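Local coordinates for protein phospholyase (Arthrobacter aurescens, PDB 5G4I) that is a pyridoxal phosphate-dependent phospholyase of the class III aminotransferase family, probably eliminating phosphate from phosphoethanolamine or a related amino compound, at residues A[103-111]-A[264-275]. Numbering follows the deposited sequence.
Sequences LLSKFDGAL and MWGYQMFNVEPE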
loop_
_atom_site.group_PDB
_atom_site.type_symbol
_atom_site.label_atom_id
_atom_site.label_comp_id
_atom_site.label_asym_id
_atom_site.label_seq_id
_atom_site.Cartn_x
_atom_site.Cartn_y
_atom_site.Cartn_z
ATOM N N LEU A 103 -17.304 -0.367 -10.472
ATOM C CA LEU A 103 -16.261 0.561 -10.874
ATOM C C LEU A 103 -16.015 0.518 -12.401
ATOM O O LEU A 103 -15.877 1.593 -13.043
ATOM C CB LEU A 103 -14.984 0.278 -10.041
ATOM C CG LEU A 103 -13.773 1.161 -10.366
ATOM C CD1 LEU A 103 -14.056 2.617 -10.019
ATOM C CD2 LEU A 103 -12.615 0.612 -9.468
ATOM N N LEU A 104 -15.997 -0.698 -12.950
ATOM C CA LEU A 104 -15.718 -0.808 -14.403
ATOM C C LEU A 104 -16.878 -0.262 -15.243
ATOM O O LEU A 104 -16.649 0.172 -16.398
ATOM C CB LEU A 104 -15.337 -2.233 -14.739
ATOM C CG LEU A 104 -13.955 -2.732 -14.246
ATOM C CD1 LEU A 104 -13.816 -4.234 -14.341
ATOM C CD2 LEU A 104 -12.815 -1.990 -14.965
ATOM N N SER A 105 -18.079 -0.204 -14.690
ATOM C CA SER A 105 -19.249 0.389 -15.426
ATOM C C SER A 105 -19.054 1.903 -15.623
ATOM O O SER A 105 -19.758 2.551 -16.383
ATOM C CB SER A 105 -20.577 0.138 -14.680
ATOM O OG SER A 105 -20.748 0.954 -13.491
ATOM N N LYS A 106 -18.107 2.538 -14.868
ATOM C CA LYS A 106 -17.748 3.957 -14.990
ATOM C C LYS A 106 -16.710 4.257 -16.056
ATOM O O LYS A 106 -16.290 5.442 -16.169
ATOM C CB LYS A 106 -17.266 4.524 -13.612
ATOM C CG LYS A 106 -18.224 4.311 -12.479
ATOM C CD LYS A 106 -19.567 4.958 -12.725
ATOM C CE LYS A 106 -20.374 4.986 -11.410
ATOM N NZ LYS A 106 -21.761 5.487 -11.642
ATOM N N PHE A 107 -16.339 3.235 -16.818
ATOM C CA PHE A 107 -15.341 3.328 -17.891
ATOM C C PHE A 107 -15.863 2.881 -19.242
ATOM O O PHE A 107 -16.690 2.067 -19.301
ATOM C CB PHE A 107 -14.073 2.489 -17.568
ATOM C CG PHE A 107 -13.202 3.082 -16.491
ATOM C CD1 PHE A 107 -12.244 3.971 -16.810
ATOM C CD2 PHE A 107 -13.372 2.735 -15.188
ATOM C CE1 PHE A 107 -11.472 4.537 -15.847
ATOM C CE2 PHE A 107 -12.610 3.294 -14.192
ATOM C CZ PHE A 107 -11.656 4.199 -14.528
ATOM N N ASP A 108 -15.321 3.444 -20.306
ATOM C CA ASP A 108 -15.693 3.067 -21.676
ATOM C C ASP A 108 -14.563 2.482 -22.447
ATOM O O ASP A 108 -13.504 2.386 -21.990
ATOM C CB ASP A 108 -15.851 4.242 -22.617
ATOM C CG ASP A 108 -16.768 5.168 -22.232
ATOM O OD1 ASP A 108 -17.765 4.774 -21.614
ATOM O OD2 ASP A 108 -16.502 6.332 -22.676
ATOM N N GLY A 109 -14.839 2.204 -23.706
ATOM C CA GLY A 109 -13.748 1.743 -24.586
ATOM C C GLY A 109 -13.183 0.380 -24.169
ATOM O O GLY A 109 -13.824 -0.499 -23.635
ATOM N N ALA A 110 -11.836 0.268 -24.260
ATOM C CA ALA A 110 -11.154 -0.972 -23.970
ATOM C C ALA A 110 -10.736 -1.112 -22.455
ATOM O O ALA A 110 -10.105 -2.080 -22.109
ATOM C CB ALA A 110 -9.900 -1.058 -24.834
ATOM N N LEU A 111 -11.168 -0.134 -21.645
ATOM C CA LEU A 111 -10.865 -0.185 -20.183
ATOM C C LEU A 111 -11.872 -1.046 -19.469
ATOM O O LEU A 111 -12.979 -0.575 -19.093
ATOM C CB LEU A 111 -10.766 1.246 -19.659
ATOM C CG LEU A 111 -9.607 2.089 -20.178
ATOM C CD1 LEU A 111 -9.725 3.582 -19.838
ATOM C CD2 LEU A 111 -8.259 1.540 -19.678
ATOM N N MET A 264 -16.508 11.632 -15.186
ATOM C CA MET A 264 -16.027 10.861 -14.054
ATOM C C MET A 264 -14.506 10.987 -13.884
ATOM O O MET A 264 -13.987 11.078 -12.710
ATOM C CB MET A 264 -16.444 9.386 -14.173
ATOM C CG MET A 264 -16.223 8.659 -12.917
ATOM S SD MET A 264 -17.395 9.149 -11.506
ATOM C CE MET A 264 -17.001 7.637 -10.612
ATOM N N TRP A 265 -13.760 11.056 -14.998
ATOM C CA TRP A 265 -12.280 10.987 -14.988
ATOM C C TRP A 265 -11.730 12.222 -15.651
ATOM O O TRP A 265 -12.251 12.693 -16.692
ATOM C CB TRP A 265 -11.795 9.708 -15.734
ATOM C CG TRP A 265 -12.488 8.444 -15.156
ATOM C CD1 TRP A 265 -13.457 7.692 -15.761
ATOM C CD2 TRP A 265 -12.439 7.953 -13.821
ATOM N NE1 TRP A 265 -13.967 6.739 -14.945
ATOM C CE2 TRP A 265 -13.358 6.908 -13.704
ATOM C CE3 TRP A 265 -11.638 8.301 -12.683
ATOM C CZ2 TRP A 265 -13.551 6.192 -12.498
ATOM C CZ3 TRP A 265 -11.822 7.571 -11.514
ATOM C CH2 TRP A 265 -12.775 6.555 -11.414
ATOM N N GLY A 266 -10.705 12.813 -15.046
ATOM C CA GLY A 266 -10.025 13.958 -15.638
ATOM C C GLY A 266 -9.485 13.774 -17.031
ATOM O O GLY A 266 -9.450 14.800 -17.797
ATOM N N TYR A 267 -9.057 12.562 -17.405
ATOM C CA TYR A 267 -8.505 12.405 -18.804
ATOM C C TYR A 267 -9.507 12.774 -19.847
ATOM O O TYR A 267 -9.163 13.057 -21.003
ATOM C CB TYR A 267 -7.898 11.039 -19.031
ATOM C CG TYR A 267 -8.892 9.866 -19.166
ATOM C CD1 TYR A 267 -9.599 9.622 -20.354
ATOM C CD2 TYR A 267 -9.145 8.955 -18.091
ATOM C CE1 TYR A 267 -10.450 8.558 -20.492
ATOM C CE2 TYR A 267 -10.047 7.928 -18.248
ATOM C CZ TYR A 267 -10.698 7.758 -19.449
ATOM O OH TYR A 267 -11.586 6.651 -19.624
ATOM N N GLN A 268 -10.821 12.753 -19.504
ATOM C CA GLN A 268 -11.920 13.021 -20.446
ATOM C C GLN A 268 -11.921 14.490 -20.823
ATOM O O GLN A 268 -12.661 14.835 -21.813
ATOM C CB GLN A 268 -13.315 12.551 -19.795
ATOM C CG GLN A 268 -13.410 11.048 -19.615
ATOM C CD GLN A 268 -14.528 10.470 -18.720
ATOM O OE1 GLN A 268 -14.870 11.060 -17.814
ATOM N NE2 GLN A 268 -14.956 9.236 -19.005
ATOM N N MET A 269 -11.221 15.402 -20.143
ATOM C CA MET A 269 -11.005 16.798 -20.650
ATOM C C MET A 269 -10.208 16.837 -21.946
ATOM O O MET A 269 -10.260 17.930 -22.626
ATOM C CB MET A 269 -10.351 17.673 -19.576
ATOM C CG MET A 269 -11.075 17.834 -18.264
ATOM S SD MET A 269 -10.330 18.915 -17.058
ATOM C CE MET A 269 -8.789 18.047 -16.605
ATOM N N PHE A 270 -9.545 15.760 -22.347
ATOM C CA PHE A 270 -8.712 15.677 -23.554
ATOM C C PHE A 270 -9.284 14.633 -24.460
ATOM O O PHE A 270 -10.048 13.702 -24.069
ATOM C CB PHE A 270 -7.284 15.353 -23.105
ATOM C CG PHE A 270 -6.759 16.291 -21.998
ATOM C CD1 PHE A 270 -6.410 17.597 -22.286
ATOM C CD2 PHE A 270 -6.606 15.871 -20.678
ATOM C CE1 PHE A 270 -5.947 18.480 -21.321
ATOM C CE2 PHE A 270 -6.197 16.754 -19.713
ATOM C CZ PHE A 270 -5.834 18.038 -20.009
ATOM N N ASN A 271 -8.869 14.663 -25.716
ATOM C CA ASN A 271 -9.301 13.647 -26.653
ATOM C C ASN A 271 -8.288 12.467 -26.668
ATOM O O ASN A 271 -7.475 12.251 -27.595
ATOM C CB ASN A 271 -9.468 14.238 -28.065
ATOM C CG ASN A 271 -10.058 13.231 -29.050
ATOM O OD1 ASN A 271 -10.720 12.225 -28.685
ATOM N ND2 ASN A 271 -9.772 13.465 -30.335
ATOM N N VAL A 272 -8.304 11.713 -25.562
ATOM C CA VAL A 272 -7.347 10.641 -25.296
ATOM C C VAL A 272 -8.045 9.480 -24.551
ATOM O O VAL A 272 -8.979 9.721 -23.751
ATOM C CB VAL A 272 -6.148 11.120 -24.416
ATOM C CG1 VAL A 272 -6.513 11.377 -22.931
ATOM C CG2 VAL A 272 -4.955 10.156 -24.460
ATOM N N GLU A 273 -7.643 8.255 -24.871
ATOM C CA GLU A 273 -8.096 7.046 -24.098
ATOM C C GLU A 273 -6.811 6.371 -23.631
ATOM O O GLU A 273 -6.084 5.710 -24.390
ATOM C CB GLU A 273 -8.924 6.035 -24.885
ATOM C CG GLU A 273 -9.397 4.892 -23.977
ATOM C CD GLU A 273 -10.173 3.789 -24.739
ATOM O OE1 GLU A 273 -10.992 4.109 -25.656
ATOM O OE2 GLU A 273 -9.977 2.574 -24.471
ATOM N N PRO A 274 -6.439 6.553 -22.335
ATOM C CA PRO A 274 -5.256 5.867 -21.809
ATOM C C PRO A 274 -5.358 4.351 -21.776
ATOM O O PRO A 274 -6.467 3.789 -21.626
ATOM C CB PRO A 274 -5.135 6.422 -20.365
ATOM C CG PRO A 274 -6.100 7.447 -20.254
ATOM C CD PRO A 274 -7.178 7.273 -21.291
ATOM N N GLU A 275 -4.205 3.659 -21.828
ATOM C CA GLU A 275 -4.112 2.242 -21.638
ATOM C C GLU A 275 -4.227 1.807 -20.146
ATOM O O GLU A 275 -4.601 0.673 -19.845
ATOM C CB GLU A 275 -2.873 1.591 -22.223
ATOM C CG GLU A 275 -2.768 1.723 -23.739
ATOM C CD GLU A 275 -2.042 2.970 -24.219
ATOM O OE1 GLU A 275 -1.924 4.026 -23.538
ATOM O OE2 GLU A 275 -1.559 2.955 -25.435
HETATM O O HOH W 1 -16.598 6.827 -18.555
HETATM O O HOH W 2 -14.559 8.374 -22.016
HETATM O O HOH W 3 -14.064 6.063 -19.536
#
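Phe107 and Trp265 form an offset stack. The Phe107 ring packs against one face of the five-membered ring of the indole, with centroids 4.1 Å apart and planes at 12°. Phe107 CZ comes within 3.3 Å of Trp265 CE2, so the overlap is tight. On the opposite indole face lies CG of Met264, whose chain bends at chi2 (70°) and brings CE to CG of Lys106. Leu103 CD1 meets the indole at its edge.

Two direct hydrogen bonds join the segments. Trp265 NE1 donates to Lys106 O at 2.9 Å; the acceptor lies near the indole plane, but NE1 sits above the carbonyl plane. Stack, bond and Met264 together probably hold the indole in its rotation. Further along, Ala110 N donates to Glu273 OE2 at 3.0 Å, on the syn side but tilted out of the carboxylate plane. Glu273 reaches it with an extended chain, CG anti to the backbone N (chi1 -177°). Ala110 belongs to a type II' turn, Asp108 to Leu111.

Three waters bridge the segments. One donates to Lys106 O and accepts from Gln268 NE2. A second links that NE2 to Asp108 OD2. The third joins Asp108 N to Tyr267 OH, which also touches Leu111 CD1 at 3.6 Å. Within 264-275, Trp265 N donates to Gln268 OE1 (3.0 Å) and helps orient that amide.

Met279 of strand 276-279 packs on both stacked rings, and Phe257 meets Trp265 edge-to-face. The contact joins the exit of helix 94-104 to the loop between strands 247-251 and 276-279. The Trp265 side chain is about 12 Å from the bound PLP. This is structural packing beside the seven-stranded sheet of the large, PLP-binding domain of a fold type I enzyme.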